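PDB 1QSA: soluble lytic murein transglycosylase from Escherichia coli, which cleaves the glycosidic bonds between N-acetylmuramic acid and N-acetylglucosamine in peptidoglycan, leaving a 1,6-anhydro bond in the muramic acid residue. Local coordinates for residues 7-10 with 11-14; 15-18 with 19-22; 80-84 with 85-89; 118-121 with 122-125. One frame throughout, in Å; residues are numbered along the deposited sequence.

Contact 1: 7-10 with 11-14. With ACT (acetate ion), chain O; SO4 (sulfate ion), chain C.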
# COMPACT_ATOMS: atom_id res chain seq x y z
N ARG A 7 30.76 18.20 -8.61
CA ARG A 7 29.64 17.55 -9.31
C ARG A 7 30.11 16.88 -10.59
O ARG A 7 29.76 15.72 -10.86
CB ARG A 7 28.53 18.57 -9.59
CG ARG A 7 27.69 18.84 -8.37
CD ARG A 7 26.76 20.00 -8.59
NE ARG A 7 25.80 20.11 -7.49
CZ ARG A 7 24.79 20.98 -7.47
NH1 ARG A 7 24.64 21.84 -8.47
NH2 ARG A 7 23.95 21.00 -6.44
N SER A 8 30.93 17.58 -11.38
CA SER A 8 31.45 17.01 -12.62
C SER A 8 32.32 15.78 -12.32
O SER A 8 32.16 14.74 -12.96
CB SER A 8 32.29 18.03 -13.41
OG SER A 8 31.49 19.10 -13.90
N ARG A 9 33.22 15.90 -11.34
CA ARG A 9 34.10 14.78 -10.98
C ARG A 9 33.29 13.59 -10.45
O ARG A 9 33.64 12.44 -10.71
CB ARG A 9 35.16 15.20 -9.96
CG ARG A 9 36.11 16.27 -10.50
CD ARG A 9 37.43 16.29 -9.74
NE ARG A 9 37.30 16.43 -8.29
CZ ARG A 9 37.02 17.57 -7.67
NH1 ARG A 9 36.72 18.66 -8.38
NH2 ARG A 9 36.94 17.60 -6.35
N TYR A 10 32.17 13.88 -9.78
CA TYR A 10 31.31 12.81 -9.24
C TYR A 10 30.70 12.00 -10.38
O TYR A 10 30.74 10.77 -10.38
CB TYR A 10 30.21 13.40 -8.35
CG TYR A 10 29.40 12.36 -7.61
CD1 TYR A 10 29.96 11.63 -6.56
CD2 TYR A 10 28.08 12.09 -7.97
CE1 TYR A 10 29.22 10.66 -5.88
CE2 TYR A 10 27.33 11.12 -7.29
CZ TYR A 10 27.91 10.41 -6.25
OH TYR A 10 27.19 9.44 -5.59
N ALA A 11 30.10 12.69 -11.36
CA ALA A 11 29.51 12.01 -12.50
C ALA A 11 30.60 11.23 -13.27
O ALA A 11 30.38 10.09 -13.69
CB ALA A 11 28.83 13.02 -13.43
N GLN A 12 31.78 11.82 -13.37
CA GLN A 12 32.88 11.19 -14.09
C GLN A 12 33.44 9.95 -13.40
O GLN A 12 33.74 8.95 -14.07
CB GLN A 12 33.96 12.24 -14.41
CG GLN A 12 33.46 13.26 -15.44
CD GLN A 12 34.12 14.64 -15.33
OE1 GLN A 12 34.94 14.89 -14.44
NE2 GLN A 12 33.75 15.54 -16.24
N ILE A 13 33.54 9.98 -12.08
CA ILE A 13 34.06 8.81 -11.37
C ILE A 13 33.07 7.64 -11.46
O ILE A 13 33.47 6.50 -11.57
CB ILE A 13 34.47 9.13 -9.90
CG1 ILE A 13 35.42 8.06 -9.37
CG2 ILE A 13 33.24 9.24 -8.99
CD1 ILE A 13 35.96 8.36 -7.98
N LYS A 14 31.78 7.95 -11.47
CA LYS A 14 30.75 6.91 -11.58
C LYS A 14 30.79 6.29 -12.97
O LYS A 14 30.62 5.08 -13.12
CB LYS A 14 29.36 7.49 -11.29
CG LYS A 14 29.12 7.73 -9.82
CD LYS A 14 27.87 8.56 -9.58
CE LYS A 14 26.60 7.86 -10.06
NZ LYS A 14 25.38 8.67 -9.71
C ACT O . 24.33 7.77 -6.24
O ACT O . 23.64 6.89 -6.79
OXT ACT O . 25.12 8.49 -6.89
CH3 ACT O . 24.19 8.00 -4.75
S SO4 C . 21.33 23.51 -7.27
O1 SO4 C . 20.05 23.43 -8.00
O2 SO4 C . 21.37 24.74 -6.46
O3 SO4 C . 21.44 22.33 -6.38
O4 SO4 C . 22.42 23.56 -8.25

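Contact 2: 15-18 with 19-22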
# COMPACT_ATOMS: atom_id res chain seq x y z
N GLN A 15 31.01 7.11 -13.99
CA GLN A 15 31.11 6.63 -15.36
C GLN A 15 32.31 5.67 -15.46
O GLN A 15 32.20 4.60 -16.05
CB GLN A 15 31.29 7.82 -16.31
CG GLN A 15 31.47 7.46 -17.78
CD GLN A 15 31.66 8.71 -18.65
OE1 GLN A 15 32.54 9.53 -18.40
NE2 GLN A 15 30.83 8.85 -19.68
N ALA A 16 33.44 6.06 -14.87
CA ALA A 16 34.64 5.22 -14.90
C ALA A 16 34.40 3.91 -14.15
O ALA A 16 34.75 2.83 -14.64
CB ALA A 16 35.83 5.97 -14.27
N TRP A 17 33.81 4.01 -12.96
CA TRP A 17 33.52 2.86 -12.11
C TRP A 17 32.57 1.88 -12.82
O TRP A 17 32.79 0.66 -12.76
CB TRP A 17 32.89 3.35 -10.80
CG TRP A 17 33.17 2.52 -9.58
CD1 TRP A 17 33.17 1.15 -9.47
CD2 TRP A 17 33.40 3.02 -8.26
NE1 TRP A 17 33.36 0.78 -8.16
CE2 TRP A 17 33.51 1.91 -7.40
CE3 TRP A 17 33.52 4.32 -7.72
CZ2 TRP A 17 33.73 2.05 -6.02
CZ3 TRP A 17 33.74 4.45 -6.36
CH2 TRP A 17 33.84 3.33 -5.52
N ASP A 18 31.58 2.40 -13.53
CA ASP A 18 30.63 1.55 -14.25
C ASP A 18 31.34 0.75 -15.35
O ASP A 18 30.90 -0.35 -15.73
CB ASP A 18 29.50 2.40 -14.86
CG ASP A 18 28.49 2.87 -13.83
OD1 ASP A 18 28.53 2.45 -12.66
OD2 ASP A 18 27.61 3.67 -14.20
N ASN A 19 32.44 1.30 -15.87
CA ASN A 19 33.23 0.65 -16.92
C ASN A 19 34.39 -0.17 -16.35
O ASN A 19 35.20 -0.72 -17.10
CB ASN A 19 33.84 1.71 -17.84
CG ASN A 19 32.81 2.46 -18.65
OD1 ASN A 19 31.73 1.94 -18.94
ND2 ASN A 19 33.15 3.68 -19.05
N ARG A 20 34.48 -0.21 -15.02
CA ARG A 20 35.55 -0.90 -14.29
C ARG A 20 36.95 -0.35 -14.61
O ARG A 20 37.94 -1.08 -14.65
CB ARG A 20 35.50 -2.43 -14.45
CG ARG A 20 34.19 -3.10 -14.00
CD ARG A 20 33.78 -2.74 -12.58
NE ARG A 20 34.78 -3.09 -11.57
CZ ARG A 20 34.64 -2.88 -10.27
NH1 ARG A 20 33.52 -2.34 -9.79
NH2 ARG A 20 35.61 -3.22 -9.43
N GLN A 21 37.00 0.95 -14.89
CA GLN A 21 38.27 1.63 -15.15
C GLN A 21 38.73 2.04 -13.77
O GLN A 21 38.65 3.22 -13.37
CB GLN A 21 38.04 2.85 -16.04
CG GLN A 21 37.69 2.49 -17.46
CD GLN A 21 37.34 3.71 -18.29
OE1 GLN A 21 36.20 4.15 -18.30
NE2 GLN A 21 38.33 4.26 -18.97
N MET A 22 39.21 1.06 -13.02
CA MET A 22 39.62 1.29 -11.65
C MET A 22 40.85 2.15 -11.45
O MET A 22 41.06 2.67 -10.35
CB MET A 22 39.69 -0.04 -10.90
CG MET A 22 38.41 -0.87 -11.07
SD MET A 22 36.86 0.09 -10.84
CE MET A 22 36.87 0.31 -9.07
O HOH W 1 29.98 4.19 -18.11
O HOH W 2 30.98 -1.48 -11.79

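Contact 3: 80-84 with 85-89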
# COMPACT_ATOMS: atom_id res chain seq x y z
N ASN A 80 24.92 -10.71 7.56
CA ASN A 80 24.67 -11.83 6.65
C ASN A 80 25.99 -12.33 6.02
O ASN A 80 26.16 -13.54 5.80
CB ASN A 80 23.62 -11.45 5.60
CG ASN A 80 22.25 -11.21 6.22
OD1 ASN A 80 21.96 -11.71 7.30
ND2 ASN A 80 21.42 -10.41 5.56
N GLU A 81 26.93 -11.42 5.75
CA GLU A 81 28.22 -11.81 5.18
C GLU A 81 29.02 -12.63 6.19
O GLU A 81 29.60 -13.66 5.85
CB GLU A 81 29.03 -10.58 4.72
CG GLU A 81 30.52 -10.83 4.39
CD GLU A 81 30.77 -11.94 3.36
OE1 GLU A 81 29.87 -12.28 2.56
OE2 GLU A 81 31.90 -12.48 3.36
N LEU A 82 29.03 -12.18 7.45
CA LEU A 82 29.74 -12.91 8.50
C LEU A 82 29.11 -14.29 8.68
O LEU A 82 29.81 -15.27 8.91
CB LEU A 82 29.78 -12.11 9.81
CG LEU A 82 30.65 -10.85 9.71
CD1 LEU A 82 30.43 -9.99 10.94
CD2 LEU A 82 32.12 -11.20 9.56
N ALA A 83 27.79 -14.38 8.49
CA ALA A 83 27.10 -15.68 8.60
C ALA A 83 27.56 -16.57 7.44
O ALA A 83 27.80 -17.77 7.62
CB ALA A 83 25.58 -15.49 8.58
N ARG A 84 27.73 -15.98 6.26
CA ARG A 84 28.18 -16.74 5.08
C ARG A 84 29.57 -17.33 5.33
O ARG A 84 29.87 -18.44 4.89
CB ARG A 84 28.22 -15.85 3.84
CG ARG A 84 28.53 -16.61 2.56
CD ARG A 84 28.92 -15.64 1.44
NE ARG A 84 30.19 -14.96 1.71
CZ ARG A 84 31.40 -15.51 1.58
NH1 ARG A 84 31.53 -16.75 1.10
NH2 ARG A 84 32.48 -14.81 1.88
N ARG A 85 30.43 -16.58 6.04
CA ARG A 85 31.78 -17.03 6.38
C ARG A 85 31.76 -18.02 7.54
O ARG A 85 32.81 -18.58 7.90
CB ARG A 85 32.65 -15.87 6.84
CG ARG A 85 32.82 -14.74 5.83
CD ARG A 85 33.61 -13.62 6.47
NE ARG A 85 33.59 -12.44 5.61
CZ ARG A 85 34.27 -11.32 5.86
NH1 ARG A 85 35.02 -11.21 6.94
NH2 ARG A 85 34.18 -10.30 5.01
N GLU A 86 30.59 -18.19 8.15
CA GLU A 86 30.41 -19.05 9.34
C GLU A 86 31.23 -18.52 10.52
O GLU A 86 31.66 -19.26 11.42
CB GLU A 86 30.73 -20.52 9.03
CG GLU A 86 29.75 -21.13 8.03
CD GLU A 86 30.01 -22.60 7.76
OE1 GLU A 86 30.07 -23.38 8.73
OE2 GLU A 86 30.14 -22.98 6.58
N ASP A 87 31.44 -17.20 10.52
CA ASP A 87 32.19 -16.51 11.56
C ASP A 87 31.17 -16.07 12.62
O ASP A 87 30.84 -14.88 12.74
CB ASP A 87 32.93 -15.31 10.94
CG ASP A 87 33.79 -14.57 11.94
OD1 ASP A 87 33.96 -15.05 13.08
OD2 ASP A 87 34.31 -13.49 11.58
N TRP A 88 30.68 -17.04 13.39
CA TRP A 88 29.66 -16.78 14.41
C TRP A 88 30.14 -15.85 15.52
O TRP A 88 29.44 -14.92 15.92
CB TRP A 88 29.11 -18.11 14.95
CG TRP A 88 28.70 -19.02 13.83
CD1 TRP A 88 29.24 -20.24 13.52
CD2 TRP A 88 27.72 -18.74 12.83
NE1 TRP A 88 28.67 -20.72 12.37
CE2 TRP A 88 27.73 -19.82 11.92
CE3 TRP A 88 26.84 -17.67 12.59
CZ2 TRP A 88 26.90 -19.87 10.79
CZ3 TRP A 88 26.02 -17.71 11.48
CH2 TRP A 88 26.05 -18.80 10.58
N ARG A 89 31.37 -16.07 15.98
CA ARG A 89 31.96 -15.23 17.02
C ARG A 89 32.08 -13.79 16.48
O ARG A 89 31.72 -12.81 17.17
CB ARG A 89 33.35 -15.76 17.39
CG ARG A 89 34.08 -14.91 18.41
CD ARG A 89 35.48 -15.42 18.64
NE ARG A 89 36.28 -14.48 19.42
CZ ARG A 89 37.29 -13.78 18.92
NH1 ARG A 89 37.65 -13.93 17.66
NH2 ARG A 89 37.97 -12.94 19.71

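Contact 4: 118-121 with 122-125. With SO4 (sulfate ion), chain F.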
# COMPACT_ATOMS: atom_id res chain seq x y z
N SER A 118 22.17 -20.95 23.91
CA SER A 118 20.95 -21.63 23.44
C SER A 118 19.63 -21.02 23.90
O SER A 118 18.71 -20.86 23.10
CB SER A 118 20.98 -23.12 23.78
OG SER A 118 21.98 -23.81 23.05
N GLU A 119 19.52 -20.71 25.19
CA GLU A 119 18.28 -20.15 25.74
C GLU A 119 17.89 -18.87 25.00
O GLU A 119 16.72 -18.69 24.62
CB GLU A 119 18.42 -19.90 27.25
CG GLU A 119 17.18 -19.32 27.90
CD GLU A 119 17.31 -19.10 29.41
OE1 GLU A 119 18.45 -18.97 29.92
OE2 GLU A 119 16.26 -19.03 30.07
N GLU A 120 18.87 -18.02 24.75
CA GLU A 120 18.62 -16.77 24.03
C GLU A 120 18.28 -17.05 22.56
O GLU A 120 17.40 -16.41 21.97
CB GLU A 120 19.84 -15.86 24.14
CG GLU A 120 19.61 -14.51 23.53
CD GLU A 120 20.76 -13.54 23.69
OE1 GLU A 120 21.82 -13.87 24.30
OE2 GLU A 120 20.60 -12.41 23.19
N ALA A 121 18.97 -18.03 21.99
CA ALA A 121 18.74 -18.42 20.59
C ALA A 121 17.30 -18.89 20.41
O ALA A 121 16.65 -18.52 19.42
CB ALA A 121 19.71 -19.52 20.19
N TRP A 122 16.79 -19.68 21.36
CA TRP A 122 15.42 -20.20 21.28
C TRP A 122 14.36 -19.12 21.45
O TRP A 122 13.29 -19.20 20.84
CB TRP A 122 15.22 -21.34 22.29
CG TRP A 122 16.22 -22.47 22.20
CD1 TRP A 122 16.54 -23.34 23.21
CD2 TRP A 122 17.05 -22.84 21.08
NE1 TRP A 122 17.50 -24.22 22.80
CE2 TRP A 122 17.84 -23.94 21.49
CE3 TRP A 122 17.20 -22.36 19.77
CZ2 TRP A 122 18.77 -24.56 20.65
CZ3 TRP A 122 18.13 -22.97 18.93
CH2 TRP A 122 18.90 -24.06 19.38
N GLN A 123 14.64 -18.12 22.29
CA GLN A 123 13.72 -17.01 22.49
C GLN A 123 13.59 -16.27 21.16
O GLN A 123 12.49 -15.94 20.73
CB GLN A 123 14.25 -16.04 23.55
CG GLN A 123 14.32 -16.63 24.95
CD GLN A 123 15.30 -15.90 25.88
OE1 GLN A 123 15.96 -14.93 25.49
NE2 GLN A 123 15.42 -16.40 27.11
N GLY A 124 14.73 -16.06 20.49
CA GLY A 124 14.71 -15.37 19.20
C GLY A 124 14.04 -16.19 18.13
O GLY A 124 13.22 -15.68 17.34
N ALA A 125 14.39 -17.47 18.09
CA ALA A 125 13.81 -18.41 17.13
C ALA A 125 12.29 -18.44 17.22
O ALA A 125 11.60 -18.33 16.21
CB ALA A 125 14.37 -19.81 17.33
S SO4 F . 21.64 -27.48 22.77
O1 SO4 F . 20.64 -28.54 23.00
O2 SO4 F . 21.54 -27.06 21.36
O3 SO4 F . 21.37 -26.35 23.68
O4 SO4 F . 22.99 -28.00 23.03
O HOH W 3 16.42 -13.76 22.83

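Contact 1: 7-10 with 11-14
One face of the Y10 ring carries the K14 side chain, and an acetate oxygen sits at its edge, near the ring plane. K14 CD lies over the face, 4.0 Å from the ring centroid and 30° off the normal, a CH-pi contact in which CD comes nearest to Y10 CE2, at 3.5 Å. With CG anti to the backbone N (chi1 -172°), the Y10 ring is carried to where the K14 chain crosses obliquely over it, while a bend at chi3 of K14 (64°) turns the amine toward the phenol end. Both polar ends then meet on one atom of the acetate, an ion probably from the crystallisation liquor, like the sulfate below: Y10 OH donates to OXT at 2.6 Å and K14 NZ donates to the same OXT at 2.8 Å. Y10 OH is also hydrogen-bonded to a glycerol. This is an i to i+4 pair on helix 3-18, the first helix of the alpha-superhelix, and the backbone bond from K14 N to Y10 O (3.2 Å) joins the same two residues. Replacing Y10 by an alanine would probably leave the K14 methylenes without the ring they lie on and the acetate with one donor fewer. Y35 and W394 also meet the Y10 ring, and L41 of helix 38-48 touches it. One turn earlier the flat end of R7 takes a sulfate at its edge, in plane, with two bonds of 2.8 Å, NH1 to O4 nearly straight and NH2 to O3 more bent. R7 NE forms a salt bridge with E390 of helix 383-393, whose R389 also binds the sulfate.

Contact 2: 15-18 with 19-22
W17 and M22 make the packed side of this helix end. M22 CE lies over one face of the W17 five-membered ring, 3.9 Å from the centroid, and M22 SD stands obliquely at 4.6 Å from the same centroid, a Met-aromatic contact. Bends at chi2 and chi3 of M22 (-46° and -73°) fold the methyl back over the indole. R20 NH1 comes to the edge of W17, in plane, 3.5 Å from CD1, while the sulfur of M22 sits over the centre of the guanidinium face. D48 receives both W17 NE1 and R20 NH1, which fixes the indole and the arginine on one carboxylate. At the margin of this packed side a water donates to W17 O and accepts a weak bond from R20 NH1. The other side is wetter and looser: exposed N19 donates through ND2 to Q21 OE1 at 3.2 Å, nearly in its own amide plane, and another water bridges Q15 O and N19 OD1. Between the two sides the backbone closes tightly, with Q21 N bonded to A16 O at 2.9 Å and R20 N to W17 O at 3.0 Å. With R20 at positive phi (61°), these two bonds make a Schellman motif, which ends helix 3-18 and brings Q21 to the N-cap of helix 22-28.

Contact 3: 80-84 with 85-89
A Schellman motif ends helix 69-84 here: D87 N bonds L82 O at 3.0 Å and E86 N bonds A83 O at 2.9 Å, with E86 at positive phi. Beside it, E81 is shared by two arginines. R84 grips it side-on, NE to OE1 and NH2 to the syn lone pair of OE2, each at 2.8 Å. R85 NE reaches the anti side of the same OE2, also at 2.8 Å and almost straight (176°), its guanidinium plane 70° from the carboxylate. E81 is turned to meet both by a bend at chi2 (54°), and OE2 thus takes two charged donors. A glutamine in place of E81 would probably leave two like charges, 4.6 Å apart at R84 NH2 and R85 NE, without the carboxylate charge that offsets them. R85 NH2 also bonds the backbone O of Q53. On the other side of the turn A83 CB packs against W88 CZ3 at 3.7 Å. D87 is the N-cap of helix 88-94, its OD1 bonded to G90 N. L82 reaches L91 and F94 of that helix, while W88 meets Y110 of helix 102-114 edge-to-face and A83 touches N107, so the end of helix 69-84 packs on helix 88-94, and both meet helix 102-114.

Contact 4: 118-121 with 122-125
A backbone carbonyl lies against an indole face: S118 O stands 3.1 Å above the plane of W122, offset toward the rim and nearest to CG. The setting is the first turn of helix 118-129 in the alpha-superhelix, and the same oxygen also accepts the i to i+4 bond from W122 N at 2.8 Å. With chi1 at -54°, W122 CG lies beside its own backbone N and the ring folds back along the helix toward S118. S118 CB approaches the pyrrole side, 3.8 Å from NE1, while A121 CB touches the benzene side at CE3, also 3.8 Å away. The indole is otherwise buried among neighbours, meeting the rings of W113 and W146, so that helices 102-114 and 138-148 both pack on it. At the start of the helix S118 OG donates at 2.7 Å to O3 of a sulfate ion, probably from the crystallisation liquor, and W113 NE1 binds the same ion, whose O2 lies at the edge of the W122 ring in plane. Q123 runs back along the outer surface with its chain extended beyond CG, and its NE2 lies 3.5 Å from E119 CG, the amide and carboxylate planes turned 54° apart. E120 instead sends its carboxylate to K112. A water closes the outer side of the turn, donating to E120 O and, at 2.9 Å, to Q123 OE1.

How the contacts relate
From the N terminus, contact 1 lies within helix 3-18 and contact 2 follows directly, closing the turn by which that helix passes into helix 22-28; their centres are about 11 Å apart. Contact 3 closes the corresponding turn between helices 69-84 and 88-94, its centre about 30 Å from that of contact 2. Contact 4 opens helix 118-129, about 18 Å from contact 3 between centres. The four are in series: none nests in or crosses another, and only contacts 1 and 2 adjoin. Contacts 2 and 3 join successive helices, contact 4 sits between helices 102-114 and 138-148, and contact 1 reaches the 383-393 region far along the chain.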